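Hypothetical protein Aq_1549 (Aquifex aeolicus, PDB 2E8E) probably acts as a homodimeric peroxiredoxin of the OsmC family, reducing peroxides through a pair of cysteines, although its function has not been established. Local coordinates at residues A[11-15]-A[26-31]; A[59-64]-A[88-94]; A[98-103]-A[124-128]. All coordinates share one frame; numbering follows the deposited sequence.

In the fold
Contact 1 comes first along the chain and stands apart: it closes the end of the small antiparallel sheet of strands 3-12, 15-19 and 24-28, with its centre about 37 Å from that of contact 2 and about 35 Å from that of contact 3. Contacts 2 and 3 follow and lie on the other side of the chain's centre, centres about 11 Å apart, and touch through Ala89 and Glu127. They share the mixed sheet, in which strand 80-90 runs between 60-72 and 121-130, and helix 95-109 follows strand 80-90 and packs on the sheet in contact 3. Contacts 1 and 2 both touch the second subunit, so regions on opposite sides of the chain's centre join in the dimer.

Contact 1: A[11-15]-A[26-31]; sequences SSEAT and TAGEKG
Thr15 OG1 takes the backbone N-H of Lys30 in a hydrogen bond of 2.8 Å and donates its own hydrogen bond to Glu13 O, also at 2.8 Å. The hydroxyl ties the turn after strand 24-28 to the turn between strands 3-12 and 15-19, and its donor direction is spent on a carbonyl it meets from above, 49° out of the plane. Chi1 of -52° sets OG1 beside the backbone N, where it meets the Lys30 N-H, and turns CG2 toward Gly31 N and Ala27 O, 3.8 Å from each. A valine in its place would probably leave the Lys30 N-H and Glu13 O without this shared partner and free the two turns to shift against each other. Next to it, Glu29 N bonds to Ala14 O at 2.9 Å, and the Glu29 CB lies close to the same carbonyl oxygen.

Farther out, Lys30 runs extended across Thr15 at about a right angle. Its CB passes 3.6 Å from Ser12 OG, and its NZ ends in a long salt bridge to Glu13 OE1 (3.9 Å). Glu29 OE2 is also near Glu13 OE1, a like-charged approach that the lysine may ease.

Behind them, Gly28 to Gly31 form a type I turn, and Ser11 and Ser12 face Thr15 in a classic beta bulge. Gly28 pairs with Thr15 as a non-hydrogen-bonded antiparallel pair; its backbone angles and the nearby Ala14 O and Thr15 CA leave no place for a CB.

The contact closes one end of the three-stranded sheet: Ala27 bonds to Phe16 of central strand 15-19, and Ser11 and Thr26 both touch Leu17. Tyr51 of the second subunit packs on Glu13 and Ala14, and His52 of that subunit makes a weak hydrogen bond to Glu29 OE1, so helix 34-56 of the partner covers this turn.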
loop_
_atom_site.group_PDB
_atom_site.type_symbol
_atom_site.label_atom_id
_atom_site.label_comp_id
_atom_site.label_asym_id
_atom_site.label_seq_id
_atom_site.Cartn_x
_atom_site.Cartn_y
_atom_site.Cartn_z
ATOM N N SER A 11 -15.048 -9.783 4.298
ATOM C CA SER A 11 -15.002 -10.289 5.670
ATOM C C SER A 11 -16.145 -9.710 6.503
ATOM O O SER A 11 -16.768 -10.416 7.296
ATOM C CB SER A 11 -13.660 -9.935 6.315
ATOM O OG SER A 11 -13.431 -8.536 6.286
ATOM N N SER A 12 -16.396 -8.418 6.329
ATOM C CA SER A 12 -17.476 -7.720 7.016
ATOM C C SER A 12 -17.919 -6.611 6.068
ATOM O O SER A 12 -17.440 -6.546 4.936
ATOM C CB SER A 12 -16.998 -7.138 8.354
ATOM O OG SER A 12 -15.996 -6.152 8.177
ATOM N N GLU A 13 -18.827 -5.746 6.513
ATOM C CA GLU A 13 -19.312 -4.663 5.660
ATOM C C GLU A 13 -18.166 -3.861 5.054
ATOM O O GLU A 13 -17.389 -3.232 5.773
ATOM C CB GLU A 13 -20.231 -3.723 6.452
ATOM C CG GLU A 13 -20.699 -2.497 5.672
ATOM C CD GLU A 13 -21.698 -1.652 6.445
ATOM O OE1 GLU A 13 -21.385 -1.252 7.586
ATOM O OE2 GLU A 13 -22.796 -1.386 5.909
ATOM N N ALA A 14 -18.074 -3.895 3.727
ATOM C CA ALA A 14 -17.044 -3.170 2.984
ATOM C C ALA A 14 -15.647 -3.395 3.550
ATOM O O ALA A 14 -14.833 -2.475 3.588
ATOM C CB ALA A 14 -17.364 -1.679 2.972
ATOM N N THR A 15 -15.377 -4.623 3.978
ATOM C CA THR A 15 -14.081 -4.977 4.542
ATOM C C THR A 15 -13.632 -6.298 3.939
ATOM O O THR A 15 -14.453 -7.171 3.658
ATOM C CB THR A 15 -14.170 -5.078 6.069
ATOM O OG1 THR A 15 -14.761 -3.875 6.574
ATOM C CG2 THR A 15 -12.783 -5.244 6.681
ATOM N N THR A 26 -7.132 -7.830 7.714
ATOM C CA THR A 26 -8.404 -7.258 7.310
ATOM C C THR A 26 -8.166 -5.820 6.896
ATOM O O THR A 26 -7.595 -5.031 7.647
ATOM C CB THR A 26 -9.446 -7.298 8.451
ATOM O OG1 THR A 26 -8.916 -6.653 9.616
ATOM C CG2 THR A 26 -9.807 -8.735 8.781
ATOM N N ALA A 27 -8.592 -5.493 5.682
ATOM C CA ALA A 27 -8.420 -4.153 5.147
ATOM C C ALA A 27 -9.744 -3.627 4.622
ATOM O O ALA A 27 -10.437 -4.309 3.870
ATOM C CB ALA A 27 -7.394 -4.174 4.024
ATOM N N GLY A 28 -10.088 -2.407 5.016
ATOM C CA GLY A 28 -11.333 -1.831 4.553
ATOM C C GLY A 28 -12.008 -0.962 5.588
ATOM O O GLY A 28 -11.386 -0.502 6.541
ATOM N N GLU A 29 -13.304 -0.751 5.392
ATOM C CA GLU A 29 -14.105 0.084 6.272
ATOM C C GLU A 29 -14.005 -0.284 7.756
ATOM O O GLU A 29 -13.880 0.595 8.612
ATOM C CB GLU A 29 -15.559 0.027 5.801
ATOM C CG GLU A 29 -16.466 1.081 6.393
ATOM C CD GLU A 29 -17.701 1.294 5.545
ATOM O OE1 GLU A 29 -17.549 1.736 4.384
ATOM O OE2 GLU A 29 -18.818 1.019 6.030
ATOM N N LYS A 30 -14.055 -1.577 8.064
ATOM C CA LYS A 30 -13.976 -2.016 9.455
ATOM C C LYS A 30 -12.642 -2.658 9.808
ATOM O O LYS A 30 -12.511 -3.317 10.838
ATOM C CB LYS A 30 -15.118 -2.988 9.762
ATOM C CG LYS A 30 -16.489 -2.346 9.672
ATOM C CD LYS A 30 -17.592 -3.321 10.049
ATOM C CE LYS A 30 -18.954 -2.646 9.989
ATOM N NZ LYS A 30 -20.045 -3.537 10.467
ATOM N N GLY A 31 -11.652 -2.465 8.943
ATOM C CA GLY A 31 -10.335 -3.025 9.185
ATOM C C GLY A 31 -9.289 -1.951 8.971
ATOM O O GLY A 31 -9.558 -0.773 9.201
#

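Contact 2: A[59-64]-A[88-94]; sequences QEVKDI and VAVGKVE
Val90 O is gripped by two successive amides, Lys62 N at 2.7 Å and Asp63 N at 3.1 Å. The first lies in the carbonyl plane, the second is tilted 27° from it. Val90 N returns a bond of 2.8 Å to Asp63 O. Two residues facing one make this a classic beta bulge, which shifts the register of the antiparallel hairpin of strands 60-72 and 80-90 just where both strands turn a corner, at Lys62 and Gly91. A CB on Gly91 would strike Glu60 O and Lys62 N, and its backbone angles suit only glycine.

Beyond it, Glu60 and Lys92 form a hydrogen-bonded pair, with Glu60 N 3.2 Å from Lys92 O and a weak return bond. Their side chains lie side by side and point the same way: Glu60 OE1 comes 3.1 Å from Lys92 CD, whereas the charged ends stay apart. Val61 CG2 meets Val93 CG2 at 4.1 Å beside helix 34-56, where Leu54 touches Val61. Lys62 bends at chi3 (-62°), its NZ leading away to a salt bridge with Glu131 OE1 and a hydrogen bond to Glu132 O. Asp63 OD1 receives a weak bond from Leu10 N of the second subunit.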
loop_
_atom_site.group_PDB
_atom_site.type_symbol
_atom_site.label_atom_id
_atom_site.label_comp_id
_atom_site.label_asym_id
_atom_site.label_seq_id
_atom_site.Cartn_x
_atom_site.Cartn_y
_atom_site.Cartn_z
ATOM N N GLN A 59 26.930 1.213 10.151
ATOM C CA GLN A 59 26.319 1.998 11.208
ATOM C C GLN A 59 25.746 1.073 12.276
ATOM O O GLN A 59 25.297 -0.034 11.978
ATOM C CB GLN A 59 25.210 2.892 10.640
ATOM C CG GLN A 59 25.663 3.846 9.536
ATOM C CD GLN A 59 26.866 4.685 9.930
ATOM O OE1 GLN A 59 27.969 4.485 9.419
ATOM N NE2 GLN A 59 26.660 5.626 10.844
ATOM N N GLU A 60 25.780 1.526 13.523
ATOM C CA GLU A 60 25.254 0.750 14.635
ATOM C C GLU A 60 23.850 1.267 14.906
ATOM O O GLU A 60 23.664 2.293 15.560
ATOM C CB GLU A 60 26.149 0.928 15.865
ATOM C CG GLU A 60 27.559 0.390 15.656
ATOM C CD GLU A 60 28.508 0.745 16.787
ATOM O OE1 GLU A 60 28.223 0.378 17.948
ATOM O OE2 GLU A 60 29.542 1.390 16.508
ATOM N N VAL A 61 22.862 0.550 14.384
ATOM C CA VAL A 61 21.473 0.947 14.539
ATOM C C VAL A 61 20.759 0.302 15.717
ATOM O O VAL A 61 20.697 -0.923 15.827
ATOM C CB VAL A 61 20.670 0.630 13.262
ATOM C CG1 VAL A 61 19.209 1.014 13.455
ATOM C CG2 VAL A 61 21.268 1.370 12.079
ATOM N N LYS A 62 20.222 1.140 16.595
ATOM C CA LYS A 62 19.471 0.664 17.746
ATOM C C LYS A 62 18.002 0.655 17.339
ATOM O O LYS A 62 17.236 -0.223 17.736
ATOM C CB LYS A 62 19.659 1.596 18.945
ATOM C CG LYS A 62 18.795 1.222 20.138
ATOM C CD LYS A 62 18.813 2.291 21.221
ATOM C CE LYS A 62 20.204 2.500 21.790
ATOM N NZ LYS A 62 20.173 3.477 22.916
ATOM N N ASP A 63 17.617 1.637 16.531
ATOM C CA ASP A 63 16.237 1.734 16.076
ATOM C C ASP A 63 16.116 2.658 14.870
ATOM O O ASP A 63 16.965 3.520 14.633
ATOM C CB ASP A 63 15.354 2.247 17.221
ATOM C CG ASP A 63 13.865 2.048 16.958
ATOM O OD1 ASP A 63 13.508 1.311 16.016
ATOM O OD2 ASP A 63 13.054 2.625 17.711
ATOM N N ILE A 64 15.062 2.451 14.092
ATOM C CA ILE A 64 14.789 3.276 12.925
ATOM C C ILE A 64 13.303 3.571 13.017
ATOM O O ILE A 64 12.488 2.652 13.084
ATOM C CB ILE A 64 15.070 2.530 11.597
ATOM C CG1 ILE A 64 16.566 2.239 11.466
ATOM C CG2 ILE A 64 14.582 3.369 10.411
ATOM C CD1 ILE A 64 16.935 1.419 10.246
ATOM N N VAL A 88 14.092 8.722 11.188
ATOM C CA VAL A 88 14.872 8.978 12.391
ATOM C C VAL A 88 15.691 7.730 12.698
ATOM O O VAL A 88 15.136 6.671 12.992
ATOM C CB VAL A 88 13.966 9.301 13.606
ATOM C CG1 VAL A 88 14.820 9.480 14.860
ATOM C CG2 VAL A 88 13.156 10.565 13.339
ATOM N N ALA A 89 17.013 7.845 12.601
ATOM C CA ALA A 89 17.880 6.712 12.896
ATOM C C ALA A 89 18.402 6.918 14.311
ATOM O O ALA A 89 18.854 8.010 14.654
ATOM C CB ALA A 89 19.036 6.647 11.908
ATOM N N VAL A 90 18.328 5.872 15.124
ATOM C CA VAL A 90 18.771 5.942 16.512
ATOM C C VAL A 90 19.942 5.000 16.740
ATOM O O VAL A 90 19.862 3.819 16.409
ATOM C CB VAL A 90 17.620 5.541 17.475
ATOM C CG1 VAL A 90 18.072 5.666 18.920
ATOM C CG2 VAL A 90 16.393 6.406 17.209
ATOM N N GLY A 91 21.028 5.527 17.309
ATOM C CA GLY A 91 22.198 4.708 17.577
ATOM C C GLY A 91 23.471 5.448 17.211
ATOM O O GLY A 91 23.502 6.674 17.216
ATOM N N LYS A 92 24.532 4.707 16.913
ATOM C CA LYS A 92 25.785 5.333 16.509
ATOM C C LYS A 92 25.689 5.427 14.994
ATOM O O LYS A 92 26.298 4.644 14.268
ATOM C CB LYS A 92 26.980 4.468 16.913
ATOM C CG LYS A 92 27.147 4.278 18.417
ATOM C CD LYS A 92 28.322 3.348 18.710
ATOM C CE LYS A 92 28.459 3.033 20.194
ATOM N NZ LYS A 92 28.862 4.217 20.997
ATOM N N VAL A 93 24.890 6.381 14.530
ATOM C CA VAL A 93 24.665 6.584 13.106
ATOM C C VAL A 93 25.058 7.996 12.697
ATOM O O VAL A 93 24.625 8.971 13.305
ATOM C CB VAL A 93 23.171 6.368 12.752
ATOM C CG1 VAL A 93 22.974 6.425 11.246
ATOM C CG2 VAL A 93 22.693 5.039 13.315
ATOM N N GLU A 94 25.884 8.100 11.666
ATOM C CA GLU A 94 26.324 9.398 11.178
ATOM C C GLU A 94 25.266 9.950 10.232
ATOM O O GLU A 94 24.727 9.227 9.394
ATOM C CB GLU A 94 27.662 9.252 10.459
ATOM C CG GLU A 94 28.744 8.671 11.353
ATOM C CD GLU A 94 29.974 8.256 10.583
ATOM O OE1 GLU A 94 30.675 9.143 10.051
ATOM O OE2 GLU A 94 30.237 7.039 10.509
#

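Contact 3: A[98-103]-A[124-128]; sequences LEQAVK and ISWEV
Helix 98-103 runs nearly antiparallel to strand 124-128, their axes 9.0 Å apart at closest and their directions 150° apart. The backbones come nearest at Glu99 and Trp126, and side chains fill the space between them.

Trp126 dominates the interface. Its CB points to the helix, and chi1 of 60°, with CG between the backbone N and the carbonyl carbon, lays the indole alongside Glu99. Glu99 CA sits over one face in a CH-pi contact, 4.1 Å from the centroid of the five-membered ring. The extended side chain of Glu99 then crosses the indole obliquely, CG reaching 3.4 Å from Trp126 CZ2. Around the rest of the ring, Val102 CG1 is 3.9 Å from CE3 of Trp126, and Lys103 crosses at about a right angle to bring NZ within 3.7 Å of Trp126 CH2. A hydrogen bond from the indole NE1 to Glu95, near the start of the same helix, probably restrains the ring's rotation.

On either side of the tryptophan, aliphatic groups continue the packing. Leu98 slides past Trp126 in the opposite direction, and its CD2 touches both Trp126 CB and, at 3.8 Å, Val128 CG2. Toward the other end Val102 CG1 meets Ile124 CG2 at 3.6 Å.

Leu98 and Val102 also reach strand 80-90 through Ala89 and Tyr87, and Leu98 and Ala101 touch Val50 of helix 34-56. The contact is thus helix-on-sheet packing within the alpha+beta OsmC-like fold: helix 95-109 lies against strand 121-130, outermost of the sheet within this chain, and its neighbour 80-90, with the long helix 34-56 alongside.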
loop_
_atom_site.group_PDB
_atom_site.type_symbol
_atom_site.label_atom_id
_atom_site.label_comp_id
_atom_site.label_asym_id
_atom_site.label_seq_id
_atom_site.Cartn_x
_atom_site.Cartn_y
_atom_site.Cartn_z
ATOM N N LEU A 98 22.956 8.224 7.035
ATOM C CA LEU A 98 21.497 8.196 6.962
ATOM C C LEU A 98 21.039 8.924 5.705
ATOM O O LEU A 98 20.142 8.461 5.005
ATOM C CB LEU A 98 20.867 8.845 8.198
ATOM C CG LEU A 98 19.331 8.884 8.168
ATOM C CD1 LEU A 98 18.782 7.464 8.050
ATOM C CD2 LEU A 98 18.796 9.557 9.422
ATOM N N GLU A 99 21.660 10.066 5.414
ATOM C CA GLU A 99 21.294 10.820 4.221
ATOM C C GLU A 99 21.492 9.977 2.959
ATOM O O GLU A 99 20.630 9.958 2.077
ATOM C CB GLU A 99 22.117 12.108 4.121
ATOM C CG GLU A 99 21.990 12.812 2.771
ATOM C CD GLU A 99 22.619 14.194 2.758
ATOM O OE1 GLU A 99 23.617 14.406 3.479
ATOM O OE2 GLU A 99 22.123 15.066 2.013
ATOM N N GLN A 100 22.621 9.277 2.874
ATOM C CA GLN A 100 22.898 8.437 1.710
ATOM C C GLN A 100 21.885 7.300 1.589
ATOM O O GLN A 100 21.448 6.962 0.490
ATOM C CB GLN A 100 24.300 7.837 1.794
ATOM C CG GLN A 100 25.430 8.830 1.606
ATOM C CD GLN A 100 26.788 8.156 1.633
ATOM O OE1 GLN A 100 27.073 7.279 0.818
ATOM N NE2 GLN A 100 27.633 8.561 2.576
ATOM N N ALA A 101 21.524 6.711 2.724
ATOM C CA ALA A 101 20.564 5.611 2.735
ATOM C C ALA A 101 19.191 6.099 2.288
ATOM O O ALA A 101 18.509 5.432 1.511
ATOM C CB ALA A 101 20.477 5.008 4.133
ATOM N N VAL A 102 18.788 7.268 2.780
ATOM C CA VAL A 102 17.492 7.833 2.422
ATOM C C VAL A 102 17.429 8.228 0.948
ATOM O O VAL A 102 16.422 7.986 0.276
ATOM C CB VAL A 102 17.165 9.057 3.303
ATOM C CG1 VAL A 102 15.924 9.764 2.784
ATOM C CG2 VAL A 102 16.940 8.607 4.744
ATOM N N LYS A 103 18.502 8.825 0.435
ATOM C CA LYS A 103 18.513 9.221 -0.968
ATOM C C LYS A 103 18.540 8.023 -1.911
ATOM O O LYS A 103 17.822 8.001 -2.913
ATOM C CB LYS A 103 19.694 10.151 -1.254
ATOM C CG LYS A 103 19.546 11.503 -0.579
ATOM C CD LYS A 103 20.635 12.466 -1.006
ATOM C CE LYS A 103 20.461 13.809 -0.322
ATOM N NZ LYS A 103 19.094 14.359 -0.536
ATOM N N ILE A 124 10.751 14.923 1.967
ATOM C CA ILE A 124 11.571 14.010 2.748
ATOM C C ILE A 124 12.533 14.713 3.698
ATOM O O ILE A 124 13.160 15.712 3.341
ATOM C CB ILE A 124 12.378 13.102 1.805
ATOM C CG1 ILE A 124 11.416 12.329 0.897
ATOM C CG2 ILE A 124 13.252 12.148 2.603
ATOM C CD1 ILE A 124 12.098 11.560 -0.201
ATOM N N SER A 125 12.642 14.182 4.911
ATOM C CA SER A 125 13.541 14.733 5.917
ATOM C C SER A 125 14.090 13.594 6.760
ATOM O O SER A 125 13.535 12.497 6.774
ATOM C CB SER A 125 12.810 15.727 6.817
ATOM O OG SER A 125 11.790 15.089 7.563
ATOM N N TRP A 126 15.180 13.848 7.469
ATOM C CA TRP A 126 15.767 12.810 8.297
ATOM C C TRP A 126 16.590 13.429 9.406
ATOM O O TRP A 126 16.933 14.613 9.358
ATOM C CB TRP A 126 16.645 11.893 7.444
ATOM C CG TRP A 126 17.765 12.621 6.769
ATOM C CD1 TRP A 126 18.988 12.924 7.299
ATOM C CD2 TRP A 126 17.745 13.190 5.455
ATOM N NE1 TRP A 126 19.729 13.650 6.396
ATOM C CE2 TRP A 126 18.989 13.830 5.257
ATOM C CE3 TRP A 126 16.793 13.226 4.428
ATOM C CZ2 TRP A 126 19.308 14.496 4.071
ATOM C CZ3 TRP A 126 17.111 13.889 3.248
ATOM C CH2 TRP A 126 18.359 14.518 3.081
ATOM N N GLU A 127 16.899 12.623 10.411
ATOM C CA GLU A 127 17.693 13.094 11.528
ATOM C C GLU A 127 18.234 11.909 12.299
ATOM O O GLU A 127 17.653 10.821 12.288
ATOM C CB GLU A 127 16.856 13.976 12.456
ATOM C CG GLU A 127 15.780 13.242 13.231
ATOM C CD GLU A 127 15.039 14.153 14.195
ATOM O OE1 GLU A 127 14.372 15.100 13.728
ATOM O OE2 GLU A 127 15.124 13.925 15.421
ATOM N N VAL A 128 19.361 12.122 12.962
ATOM C CA VAL A 128 19.967 11.071 13.749
ATOM C C VAL A 128 19.920 11.429 15.220
ATOM O O VAL A 128 20.029 12.596 15.598
ATOM C CB VAL A 128 21.443 10.847 13.352
ATOM C CG1 VAL A 128 22.104 9.891 14.333
ATOM C CG2 VAL A 128 21.526 10.299 11.940
#